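Local coordinates for protein possible prolidase (Bifidobacterium longum NCC2705, PDB 2P9B) that probably hydrolyses carbon-nitrogen bonds other than peptide bonds, as an enzyme of the amidohydrolase family, at residues 14-19 and 60-65; 33-38 and 51-56. All blocks are in the same frame, centred on the assembly; numbering follows the deposited sequence.

Interaction 1: 14-19 and 60-65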
loop_
_atom_site.group_PDB
_atom_site.type_symbol
_atom_site.label_atom_id
_atom_site.label_comp_id
_atom_site.label_asym_id
_atom_site.label_seq_id
_atom_site.Cartn_x
_atom_site.Cartn_y
_atom_site.Cartn_z
ATOM N N PHE A 14 14.706 21.691 -9.094
ATOM C CA PHE A 14 15.496 21.921 -7.892
ATOM C C PHE A 14 16.535 20.831 -7.675
ATOM O O PHE A 14 16.571 19.832 -8.391
ATOM C CB PHE A 14 14.570 21.983 -6.674
ATOM C CG PHE A 14 13.867 20.683 -6.377
ATOM C CD1 PHE A 14 14.460 19.722 -5.562
ATOM C CD2 PHE A 14 12.615 20.415 -6.927
ATOM C CE1 PHE A 14 13.814 18.512 -5.295
ATOM C CE2 PHE A 14 11.961 19.214 -6.668
ATOM C CZ PHE A 14 12.559 18.259 -5.852
ATOM N N ALA A 15 17.382 21.035 -6.676
ATOM C CA ALA A 15 18.405 20.060 -6.341
ATOM C C ALA A 15 18.486 19.943 -4.828
ATOM O O ALA A 15 18.604 20.950 -4.128
ATOM C CB ALA A 15 19.754 20.487 -6.911
ATOM N N LEU A 16 18.393 18.717 -4.328
ATOM C CA LEU A 16 18.485 18.458 -2.895
ATOM C C LEU A 16 19.901 17.951 -2.681
ATOM O O LEU A 16 20.239 16.862 -3.139
ATOM C CB LEU A 16 17.481 17.381 -2.480
ATOM C CG LEU A 16 17.569 16.888 -1.030
ATOM C CD1 LEU A 16 17.228 18.016 -0.072
ATOM C CD2 LEU A 16 16.608 15.714 -0.843
ATOM N N ALA A 17 20.725 18.732 -1.987
ATOM C CA ALA A 17 22.118 18.348 -1.783
ATOM C C ALA A 17 22.542 17.969 -0.369
ATOM O O ALA A 17 21.852 18.264 0.611
ATOM C CB ALA A 17 23.027 19.462 -2.301
ATOM N N HIS A 18 23.693 17.303 -0.292
ATOM C CA HIS A 18 24.299 16.878 0.968
ATOM C C HIS A 18 23.472 15.906 1.798
ATOM O O HIS A 18 23.613 15.839 3.017
ATOM C CB HIS A 18 24.639 18.111 1.806
ATOM C CG HIS A 18 25.448 19.128 1.067
ATOM N ND1 HIS A 18 26.670 18.837 0.501
ATOM C CD2 HIS A 18 25.199 20.427 0.779
ATOM C CE1 HIS A 18 27.138 19.914 -0.106
ATOM N NE2 HIS A 18 26.265 20.892 0.047
ATOM N N ALA A 19 22.626 15.132 1.137
ATOM C CA ALA A 19 21.792 14.190 1.852
ATOM C C ALA A 19 22.366 12.783 1.841
ATOM O O ALA A 19 23.170 12.428 0.980
ATOM C CB ALA A 19 20.394 14.174 1.252
ATOM N N HIS A 60 16.155 25.572 -7.989
ATOM C CA HIS A 60 16.062 25.895 -6.573
ATOM C C HIS A 60 17.001 24.973 -5.805
ATOM O O HIS A 60 17.329 23.879 -6.267
ATOM C CB HIS A 60 14.620 25.731 -6.088
ATOM C CG HIS A 60 13.667 26.706 -6.707
ATOM N ND1 HIS A 60 12.299 26.556 -6.643
ATOM C CD2 HIS A 60 13.887 27.853 -7.394
ATOM C CE1 HIS A 60 11.717 27.566 -7.264
ATOM N NE2 HIS A 60 12.659 28.368 -7.728
ATOM N N TYR A 61 17.433 25.419 -4.630
ATOM C CA TYR A 61 18.360 24.648 -3.812
ATOM C C TYR A 61 17.788 24.250 -2.455
ATOM O O TYR A 61 17.332 25.097 -1.685
ATOM C CB TYR A 61 19.647 25.452 -3.602
ATOM C CG TYR A 61 20.710 24.741 -2.795
ATOM C CD1 TYR A 61 21.452 23.697 -3.344
ATOM C CD2 TYR A 61 20.978 25.117 -1.480
ATOM C CE1 TYR A 61 22.440 23.042 -2.600
ATOM C CE2 TYR A 61 21.959 24.471 -0.729
ATOM C CZ TYR A 61 22.685 23.437 -1.294
ATOM O OH TYR A 61 23.656 22.802 -0.552
ATOM N N LEU A 62 17.815 22.951 -2.175
ATOM C CA LEU A 62 17.341 22.419 -0.907
ATOM C C LEU A 62 18.554 21.824 -0.201
ATOM O O LEU A 62 19.207 20.923 -0.722
ATOM C CB LEU A 62 16.278 21.339 -1.128
ATOM C CG LEU A 62 14.888 21.777 -1.607
ATOM C CD1 LEU A 62 14.004 20.553 -1.795
ATOM C CD2 LEU A 62 14.261 22.719 -0.590
ATOM N N ASP A 63 18.862 22.340 0.982
ATOM C CA ASP A 63 20.010 21.860 1.736
ATOM C C ASP A 63 19.634 20.667 2.607
ATOM O O ASP A 63 18.967 20.817 3.628
ATOM C CB ASP A 63 20.572 23.002 2.586
ATOM C CG ASP A 63 21.769 22.585 3.403
ATOM O OD1 ASP A 63 22.440 21.602 3.024
ATOM O OD2 ASP A 63 22.048 23.254 4.419
ATOM N N GLY A 64 20.071 19.480 2.190
ATOM C CA GLY A 64 19.760 18.266 2.923
ATOM C C GLY A 64 20.789 17.818 3.945
ATOM O O GLY A 64 20.751 16.680 4.409
ATOM N N THR A 65 21.716 18.701 4.294
ATOM C CA THR A 65 22.737 18.370 5.275
ATOM C C THR A 65 22.087 17.811 6.543
ATOM O O THR A 65 21.145 18.397 7.075
ATOM C CB THR A 65 23.573 19.618 5.638
ATOM O OG1 THR A 65 24.218 20.112 4.461
ATOM C CG2 THR A 65 24.623 19.275 6.681
#
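Leu62 packs against Leu16 and Phe14 where strands 14-17 and 60-63 run side by side in the same direction, illustrating how a parallel pair is joined by its backbone and completed differently on its two faces. Ala15 N reaches His60 O, Ala15 O takes Leu62 N, and Leu62 O takes Ala17 N. The final bond, Gly64 N to Ala17 O, is short at 2.7 Å but bent, with 137° at the hydrogen. The dense part includes the leucine face. Leu16 holds CG anti to its backbone N (chi1 173°), and its CD1 sits 3.6 Å from Leu62 CB, while Leu62 CD1 meets Phe14 CD1 at 3.9 Å. Gly64 is equally confined, since a beta carbon there would collide with Ala17 O.

The solvent side lies along the outer strand, where His60, Tyr61 and Asp63 are exposed, while Ala15 and Ala17 stay buried. Tyr61, with CG anti to its backbone N (chi1 -178°), brings CE1 to 3.6 Å from Ala17 CB; its side chain crosses that of His18 at about a right angle, OH at the ring edge 3.1 Å from CD2. Asp63 OD1 closes an Asx turn by accepting from Thr65 N above the carboxylate plane, and takes Thr65 OG1 through its syn lone pair. His18 ND1 is hydrogen-bonded to Asn33 OD1; an alanine in place of His18 would probably leave that oxygen without this partner and Tyr61 OH without the ring edge. Strand 60-63 borders a four-stranded mixed sheet; strand 14-17 lies inside it, antiparallel to strand 34-38 on its other flank, and Leu16 also touches Val69 of strand 68-78.

Interaction 2: 33-38 and 51-56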
loop_
_atom_site.group_PDB
_atom_site.type_symbol
_atom_site.label_atom_id
_atom_site.label_comp_id
_atom_site.label_asym_id
_atom_site.label_seq_id
_atom_site.Cartn_x
_atom_site.Cartn_y
_atom_site.Cartn_z
ATOM N N ASN A 33 26.497 11.989 1.401
ATOM C CA ASN A 33 26.729 13.274 0.739
ATOM C C ASN A 33 26.388 13.237 -0.747
ATOM O O ASN A 33 27.255 13.384 -1.616
ATOM C CB ASN A 33 28.180 13.710 0.948
ATOM C CG ASN A 33 28.402 15.172 0.614
ATOM O OD1 ASN A 33 27.517 16.007 0.818
ATOM N ND2 ASN A 33 29.592 15.496 0.121
HETATM N N MSE A 34 25.098 13.053 -1.011
HETATM C CA MSE A 34 24.549 12.963 -2.352
HETATM C C MSE A 34 23.644 14.137 -2.705
HETATM O O MSE A 34 23.081 14.791 -1.833
HETATM C CB MSE A 34 23.726 11.677 -2.480
HETATM C CG MSE A 34 24.480 10.385 -2.192
HETATM SE SE MSE A 34 25.921 10.070 -3.390
HETATM C CE MSE A 34 24.898 9.576 -4.883
ATOM N N THR A 35 23.501 14.385 -4.000
ATOM C CA THR A 35 22.621 15.430 -4.482
ATOM C C THR A 35 21.640 14.774 -5.445
ATOM O O THR A 35 22.025 13.940 -6.264
ATOM C CB THR A 35 23.384 16.536 -5.243
ATOM O OG1 THR A 35 24.196 17.272 -4.325
ATOM C CG2 THR A 35 22.407 17.486 -5.940
ATOM N N ILE A 36 20.367 15.127 -5.321
ATOM C CA ILE A 36 19.351 14.600 -6.212
ATOM C C ILE A 36 18.822 15.804 -6.969
ATOM O O ILE A 36 18.321 16.755 -6.367
ATOM C CB ILE A 36 18.190 13.935 -5.443
ATOM C CG1 ILE A 36 18.706 12.735 -4.642
ATOM C CG2 ILE A 36 17.118 13.481 -6.427
ATOM C CD1 ILE A 36 17.631 12.019 -3.838
ATOM N N VAL A 37 18.953 15.769 -8.289
ATOM C CA VAL A 37 18.500 16.868 -9.122
ATOM C C VAL A 37 17.186 16.509 -9.801
ATOM O O VAL A 37 17.082 15.475 -10.460
ATOM C CB VAL A 37 19.551 17.210 -10.196
ATOM C CG1 VAL A 37 19.078 18.398 -11.022
ATOM C CG2 VAL A 37 20.891 17.506 -9.526
ATOM N N VAL A 38 16.190 17.370 -9.637
ATOM C CA VAL A 38 14.873 17.139 -10.221
ATOM C C VAL A 38 14.556 18.157 -11.315
ATOM O O VAL A 38 14.683 19.364 -11.109
ATOM C CB VAL A 38 13.777 17.199 -9.132
ATOM C CG1 VAL A 38 12.409 16.966 -9.750
ATOM C CG2 VAL A 38 14.062 16.152 -8.052
ATOM N N ILE A 51 29.717 16.744 -4.050
ATOM C CA ILE A 51 30.967 17.412 -4.382
ATOM C C ILE A 51 31.218 17.568 -5.878
ATOM O O ILE A 51 31.882 18.515 -6.299
ATOM C CB ILE A 51 32.163 16.678 -3.738
ATOM C CG1 ILE A 51 33.420 17.542 -3.832
ATOM C CG2 ILE A 51 32.387 15.345 -4.428
ATOM C CD1 ILE A 51 34.584 16.998 -3.020
ATOM N N GLU A 52 30.685 16.659 -6.687
ATOM C CA GLU A 52 30.906 16.725 -8.133
ATOM C C GLU A 52 29.682 17.171 -8.914
ATOM O O GLU A 52 29.716 17.246 -10.144
ATOM C CB GLU A 52 31.341 15.355 -8.660
ATOM C CG GLU A 52 30.335 14.254 -8.378
ATOM C CD GLU A 52 30.730 12.906 -8.962
ATOM O OE1 GLU A 52 31.882 12.473 -8.758
ATOM O OE2 GLU A 52 29.875 12.271 -9.615
ATOM N N THR A 53 28.604 17.480 -8.207
ATOM C CA THR A 53 27.376 17.873 -8.875
ATOM C C THR A 53 27.080 19.361 -8.785
ATOM O O THR A 53 26.820 19.885 -7.707
ATOM C CB THR A 53 26.184 17.088 -8.300
ATOM O OG1 THR A 53 26.481 15.686 -8.338
ATOM C CG2 THR A 53 24.927 17.353 -9.115
ATOM N N SER A 54 27.130 20.035 -9.929
ATOM C CA SER A 54 26.848 21.461 -9.974
ATOM C C SER A 54 25.347 21.650 -10.157
ATOM O O SER A 54 24.709 20.902 -10.899
ATOM C CB SER A 54 27.597 22.121 -11.134
ATOM O OG SER A 54 27.179 21.584 -12.380
ATOM N N ILE A 55 24.787 22.644 -9.477
ATOM C CA ILE A 55 23.359 22.923 -9.575
ATOM C C ILE A 55 23.084 23.787 -10.800
ATOM O O ILE A 55 23.587 24.904 -10.897
ATOM C CB ILE A 55 22.849 23.690 -8.341
ATOM C CG1 ILE A 55 23.402 23.060 -7.058
ATOM C CG2 ILE A 55 21.324 23.698 -8.335
ATOM C CD1 ILE A 55 22.987 21.625 -6.836
ATOM N N PRO A 56 22.284 23.281 -11.751
ATOM C CA PRO A 56 21.972 24.051 -12.958
ATOM C C PRO A 56 21.390 25.416 -12.616
ATOM O O PRO A 56 20.787 25.597 -11.555
ATOM C CB PRO A 56 20.969 23.160 -13.684
ATOM C CG PRO A 56 21.423 21.787 -13.306
ATOM C CD PRO A 56 21.693 21.934 -11.825
HETATM O O HOH W 1 29.885 14.279 -2.225
HETATM O O HOH W 2 25.403 19.307 -5.355
#
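Thr35 and Thr53 meet twice over, by methyl group and through a water, although the backbones that carry them stay too far apart to pair. Such spacing shows how a loop can lie over a sheet without joining it: residues 51-56 follow strand 34-38 in nearly the same direction, only 14° off, yet the alpha carbons of Thr35 and Thr53 are 6.9 Å apart. Both threonines place CG2 anti to the backbone N, and the two side chains slide past each other in opposite directions. Thr53 CG2 thereby comes within 4.1 Å of Thr35 CG2, and it lies at the same distance from Val37 CG2. Farther out, Ile55 CD1 approaches Thr35 CG2 at 4.3 Å, and Pro56 CD makes a loose apolar contact with Val37 CG1.

Water supplies the polar links. One molecule joins Thr35 OG1, 2.6 Å away, to Thr53 O, to which it donates. A second gives a hydrogen to Asn33 O and accepts from Ile51 N at 3.1 Å, tying Asn33 to the 3-10 segment that includes Ile51. Thr35 OG1 has Ser50 OG as a second partner, while Thr53 OG1 is hydrogen-bonded to Pro49 O, which should help to fix both rotations and keep the methyls turned to one another. Asn33 and Met34 together face Ala19 in a G1 beta bulge. A connection crossing the face of a small mixed sheet, from strand 44-49 to strand 60-63 at the opposite border, is the topology here, consistent with the small beta domain that often accompanies the barrel in amidohydrolases.

Interactions 1 and 2 serve the same four-stranded sheet in different ways. Interaction 1 works within the sheet, joining two neighbouring strands by direct backbone bonds, and buries more than twice the surface of interaction 2, which lays a loop on one face and relies on methyl contacts and water. Both are partly buried and far from the chain's centre. Their strands 14-17 and 34-38 are themselves neighbours, and the side chains mesh where Ala15 CB meets Ile55 CD1 at 3.4 Å. In sequence, the strand and loop of 33-38 and 51-56 both fall between the two partners of interaction 1, whose last strand the loop leads to.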